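Local coordinates for putative MAR1 (Leishmania donovani, PDB 1X9G), which is of unknown function but belongs to the isochorismatase superfamily and may be a hydrolase, possibly a ribonuclease, at residues 73-76 / 77-81; 90-94 / 95-99. One frame throughout, in Å; residues are numbered along the deposited sequence.

Contact 1: 73-76 / 77-81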
loop_
_atom_site.group_PDB
_atom_site.type_symbol
_atom_site.label_atom_id
_atom_site.label_comp_id
_atom_site.label_asym_id
_atom_site.label_seq_id
_atom_site.Cartn_x
_atom_site.Cartn_y
_atom_site.Cartn_z
ATOM N N GLY A 73 -26.464 -0.543 -24.413
ATOM C CA GLY A 73 -26.726 -0.875 -23.025
ATOM C C GLY A 73 -27.790 -0.146 -22.227
ATOM O O GLY A 73 -27.673 1.049 -21.967
ATOM N N ARG A 74 -28.796 -0.899 -21.784
ATOM C CA ARG A 74 -29.667 -0.488 -20.685
ATOM C C ARG A 74 -29.298 -1.241 -19.400
ATOM O O ARG A 74 -28.663 -2.292 -19.473
ATOM C CB ARG A 74 -31.120 -0.770 -21.049
ATOM C CG ARG A 74 -32.106 0.207 -20.488
ATOM C CD ARG A 74 -33.064 0.723 -21.555
ATOM N NE ARG A 74 -34.358 0.888 -20.922
ATOM C CZ ARG A 74 -35.365 1.636 -21.372
ATOM N NH1 ARG A 74 -35.259 2.357 -22.480
ATOM N NH2 ARG A 74 -36.512 1.676 -20.699
ATOM N N ILE A 75 -29.717 -0.714 -18.236
ATOM C CA ILE A 75 -29.276 -1.217 -16.926
ATOM C C ILE A 75 -29.781 -2.616 -16.579
ATOM O O ILE A 75 -30.857 -2.776 -16.019
ATOM C CB ILE A 75 -29.512 -0.173 -15.738
ATOM C CG1 ILE A 75 -28.623 -0.500 -14.518
ATOM C CG2 ILE A 75 -30.995 -0.015 -15.381
ATOM C CD1 ILE A 75 -29.315 -0.848 -13.157
ATOM N N VAL A 76 -28.973 -3.621 -16.917
ATOM C CA VAL A 76 -29.248 -5.043 -16.624
ATOM C C VAL A 76 -30.455 -5.308 -15.674
ATOM O O VAL A 76 -30.481 -4.804 -14.531
ATOM C CB VAL A 76 -27.950 -5.766 -16.162
ATOM C CG1 VAL A 76 -28.256 -7.045 -15.364
ATOM C CG2 VAL A 76 -27.043 -6.038 -17.378
ATOM N N PRO A 77 -31.465 -6.078 -16.168
ATOM C CA PRO A 77 -32.719 -6.378 -15.451
ATOM C C PRO A 77 -32.538 -7.018 -14.085
ATOM O O PRO A 77 -33.263 -6.678 -13.154
ATOM C CB PRO A 77 -33.453 -7.362 -16.393
ATOM C CG PRO A 77 -32.444 -7.816 -17.366
ATOM C CD PRO A 77 -31.469 -6.694 -17.512
ATOM N N GLU A 78 -31.590 -7.941 -13.966
ATOM C CA GLU A 78 -31.347 -8.595 -12.690
ATOM C C GLU A 78 -31.084 -7.604 -11.513
ATOM O O GLU A 78 -31.118 -7.995 -10.344
ATOM C CB GLU A 78 -30.300 -9.715 -12.871
ATOM C CG GLU A 78 -29.508 -10.151 -11.617
ATOM C CD GLU A 78 -30.327 -10.911 -10.543
ATOM O OE1 GLU A 78 -30.689 -12.088 -10.795
ATOM O OE2 GLU A 78 -30.557 -10.355 -9.434
ATOM N N ILE A 79 -30.886 -6.314 -11.798
ATOM C CA ILE A 79 -31.004 -5.312 -10.728
ATOM C C ILE A 79 -32.449 -4.755 -10.589
ATOM O O ILE A 79 -32.945 -3.995 -11.453
ATOM C CB ILE A 79 -29.987 -4.140 -10.837
ATOM C CG1 ILE A 79 -28.550 -4.660 -10.775
ATOM C CG2 ILE A 79 -30.198 -3.130 -9.693
ATOM C CD1 ILE A 79 -27.539 -3.813 -11.560
ATOM N N THR A 80 -33.091 -5.122 -9.478
ATOM C CA THR A 80 -34.382 -4.581 -9.122
ATOM C C THR A 80 -34.280 -3.295 -8.314
ATOM O O THR A 80 -34.267 -3.296 -7.090
ATOM C CB THR A 80 -35.336 -5.621 -8.489
ATOM O OG1 THR A 80 -34.600 -6.768 -8.054
ATOM C CG2 THR A 80 -36.396 -6.062 -9.560
ATOM N N LEU A 81 -34.203 -2.202 -9.066
ATOM C CA LEU A 81 -34.233 -0.830 -8.578
ATOM C C LEU A 81 -35.330 -0.538 -7.559
ATOM O O LEU A 81 -36.444 -1.075 -7.669
ATOM C CB LEU A 81 -34.444 0.119 -9.773
ATOM C CG LEU A 81 -33.339 0.339 -10.810
ATOM C CD1 LEU A 81 -31.955 0.232 -10.116
ATOM C CD2 LEU A 81 -33.471 -0.606 -12.014
#
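Ile-75, just before a type I beta turn from Val-76 to Ile-79, meets the last residue of that turn in the loop that links strands 60-67 and 86-90 of the isochorismatase-like fold. The turn is closed by the backbone bond from Ile-79 N to Val-76 O, 3.1 Å long and nearly straight at 161°; the N-H of Ile-79 comes from above the plane of the Val-76 carbonyl, 40° out of it. Pro-77 and Glu-78 occupy the two corners. Pro-77 takes the first, where its ring holds phi close to the value a type I turn needs and no N-H is required for the closing bond. Followed outward, the Ile-79 side chain starts at CB, which faces back across the turn and lies 3.8 Å from Val-76 O and 4.1 Å from Ile-75 CD1. Its CG1 leaves beside the backbone N and carries CD1 to 3.8 Å from Ile-75 CD1, so the methyl ends touch while the two side chains cross at about a right angle. Ile-75 reaches this point because its CG1 lies anti to the backbone N (chi1 -160°), which brings an otherwise laterally directed side chain toward the later residues. Val-64 of strand 60-67 touches Ile-75 and Leu-81, while Val-43 of helix 39-55 touches Ile-79; Asn-47 of that helix bonds to the backbone at Glu-78 and Thr-80. Val-76 CG1 packs against both corners, 3.9 Å from Pro-77 CD and 4.2 Å from Glu-78 CB. The apolar cluster ends with Leu-81 CD1, 4.2 Å from Ile-75 CD1.

Contact 2: 90-94 / 95-99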
loop_
_atom_site.group_PDB
_atom_site.type_symbol
_atom_site.label_atom_id
_atom_site.label_comp_id
_atom_site.label_asym_id
_atom_site.label_seq_id
_atom_site.Cartn_x
_atom_site.Cartn_y
_atom_site.Cartn_z
ATOM N N LYS A 90 -25.924 9.612 -19.351
ATOM C CA LYS A 90 -24.898 10.578 -19.723
ATOM C C LYS A 90 -23.866 10.068 -20.676
ATOM O O LYS A 90 -23.855 8.897 -21.049
ATOM C CB LYS A 90 -24.183 11.116 -18.486
ATOM C CG LYS A 90 -23.971 10.095 -17.357
ATOM C CD LYS A 90 -22.960 9.009 -17.659
ATOM C CE LYS A 90 -22.302 8.562 -16.319
ATOM N NZ LYS A 90 -21.316 7.452 -16.510
ATOM N N THR A 91 -22.985 10.971 -21.067
ATOM C CA THR A 91 -21.845 10.597 -21.890
ATOM C C THR A 91 -20.499 10.939 -21.164
ATOM O O THR A 91 -19.459 10.328 -21.427
ATOM C CB THR A 91 -21.989 11.226 -23.278
ATOM O OG1 THR A 91 -22.197 12.643 -23.135
ATOM C CG2 THR A 91 -23.231 10.628 -23.997
ATOM N N ARG A 92 -20.556 11.884 -20.224
ATOM C CA ARG A 92 -19.467 12.153 -19.301
ATOM C C ARG A 92 -18.997 10.837 -18.647
ATOM O O ARG A 92 -19.842 10.010 -18.250
ATOM C CB ARG A 92 -19.929 13.181 -18.277
ATOM C CG ARG A 92 -18.977 13.468 -17.145
ATOM C CD ARG A 92 -18.968 14.945 -16.849
ATOM N NE ARG A 92 -17.838 15.562 -17.547
ATOM C CZ ARG A 92 -16.856 16.246 -16.962
ATOM N NH1 ARG A 92 -16.847 16.427 -15.642
ATOM N NH2 ARG A 92 -15.885 16.766 -17.710
ATOM N N PHE A 93 -17.671 10.611 -18.589
ATOM C CA PHE A 93 -17.160 9.354 -17.994
ATOM C C PHE A 93 -17.474 9.343 -16.509
ATOM O O PHE A 93 -17.959 8.344 -15.980
ATOM C CB PHE A 93 -15.683 9.078 -18.290
ATOM C CG PHE A 93 -15.388 8.905 -19.737
ATOM C CD1 PHE A 93 -14.312 9.567 -20.330
ATOM C CD2 PHE A 93 -16.222 8.108 -20.541
ATOM C CE1 PHE A 93 -14.046 9.417 -21.715
ATOM C CE2 PHE A 93 -15.984 7.965 -21.931
ATOM C CZ PHE A 93 -14.874 8.622 -22.512
ATOM N N SER A 94 -17.266 10.480 -15.862
ATOM C CA SER A 94 -17.739 10.679 -14.506
ATOM C C SER A 94 -19.242 10.883 -14.341
ATOM O O SER A 94 -19.847 11.686 -15.074
ATOM C CB SER A 94 -17.092 11.908 -13.941
ATOM O OG SER A 94 -17.710 12.175 -12.716
ATOM N N CYS A 95 -19.811 10.192 -13.345
ATOM C CA CYS A 95 -21.169 10.390 -12.835
ATOM C C CYS A 95 -21.533 11.795 -12.389
ATOM O O CYS A 95 -22.711 12.120 -12.336
ATOM C CB CYS A 95 -21.466 9.469 -11.656
ATOM S SG CYS A 95 -21.539 7.717 -12.074
ATOM N N VAL A 96 -20.565 12.644 -12.080
ATOM C CA VAL A 96 -20.907 14.011 -11.664
ATOM C C VAL A 96 -21.320 14.882 -12.867
ATOM O O VAL A 96 -20.510 15.602 -13.473
ATOM C CB VAL A 96 -19.807 14.650 -10.789
ATOM C CG1 VAL A 96 -20.288 15.967 -10.184
ATOM C CG2 VAL A 96 -19.374 13.653 -9.676
ATOM N N VAL A 97 -22.600 14.750 -13.228
ATOM C CA VAL A 97 -23.262 15.590 -14.243
ATOM C C VAL A 97 -24.270 16.470 -13.517
ATOM O O VAL A 97 -24.611 16.165 -12.356
ATOM C CB VAL A 97 -23.941 14.749 -15.350
ATOM C CG1 VAL A 97 -22.876 14.094 -16.246
ATOM C CG2 VAL A 97 -24.914 13.723 -14.778
ATOM N N PRO A 98 -24.700 17.595 -14.155
ATOM C CA PRO A 98 -25.665 18.561 -13.603
ATOM C C PRO A 98 -26.789 17.938 -12.800
ATOM O O PRO A 98 -27.052 18.389 -11.675
ATOM C CB PRO A 98 -26.207 19.233 -14.841
ATOM C CG PRO A 98 -24.999 19.294 -15.741
ATOM C CD PRO A 98 -24.206 18.047 -15.473
ATOM N N GLN A 99 -27.438 16.908 -13.348
ATOM C CA GLN A 99 -28.539 16.249 -12.622
ATOM C C GLN A 99 -28.131 15.725 -11.251
ATOM O O GLN A 99 -28.801 15.994 -10.259
ATOM C CB GLN A 99 -29.199 15.146 -13.448
ATOM C CG GLN A 99 -30.441 15.625 -14.174
ATOM C CD GLN A 99 -30.890 14.694 -15.289
ATOM O OE1 GLN A 99 -30.079 14.229 -16.107
ATOM N NE2 GLN A 99 -32.203 14.432 -15.346
#
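An ST turn at Ser-94, followed by an inverse gamma turn centred on Val-96, brings the chain from the end of strand 86-90 to helix 98-102, whose N-cap position is Val-97. In the ST turn, Ser-94 OG accepts the N-H of Val-96 over 3.0 Å at an angle of 162°. The hydroxyl can reach forward because it stands anti to its own backbone N (chi1 172°), next to the carbonyl carbon. Asp-127 of helix 117-130 is its second partner, tying the turn to that helix; Thr-124 OG1 of the same helix bonds to Cys-95 N. Val-97 CG1 reaches back to the start of the loop. It touches Arg-92 CB at 3.7 Å and Lys-90 CB at 3.9 Å, and it lies alongside the Arg-92 chain as far as CD, the two side chains running past each other in opposite senses. Arg-92 CD comes to 3.8 Å from Val-96 O, and this oxygen sits at the edge of the guanidinium, near its plane. The Lys-90 chain bends at chi2 (70°), which carries CE to 4.1 Å from Cys-95 CA. The amine ends in a salt bridge with Asp-27, an acid-lysine pairing consistent with the active site of isochorismatase-like hydrolases. Thr-91 and Phe-93 bond through their backbones to the second subunit, another copy of the protein, and Phe-93 packs on Leu-174 of that subunit. Within the loop, a weak bond, 3.4 Å long, runs from Lys-90 NZ to Arg-92 O.

In the fold
The two contacts follow one after the other along the chain: contact 1 lies in the loop before strand 86-90, and contact 2 starts on that strand's last residue and runs on to helix 98-102. Their centres are about 19 Å apart and their nearest atoms about 9 Å, so they do not touch. Both border strand 60-67, the neighbour of 86-90 in the parallel sheet, but contact 1 also rests on helix 39-55 and contact 2 on helix 117-130. Contact 1 stays at the surface of its own subunit. Contact 2 joins the Lys-90 and Asp-27 region, probably the active site, to the interface with a second subunit.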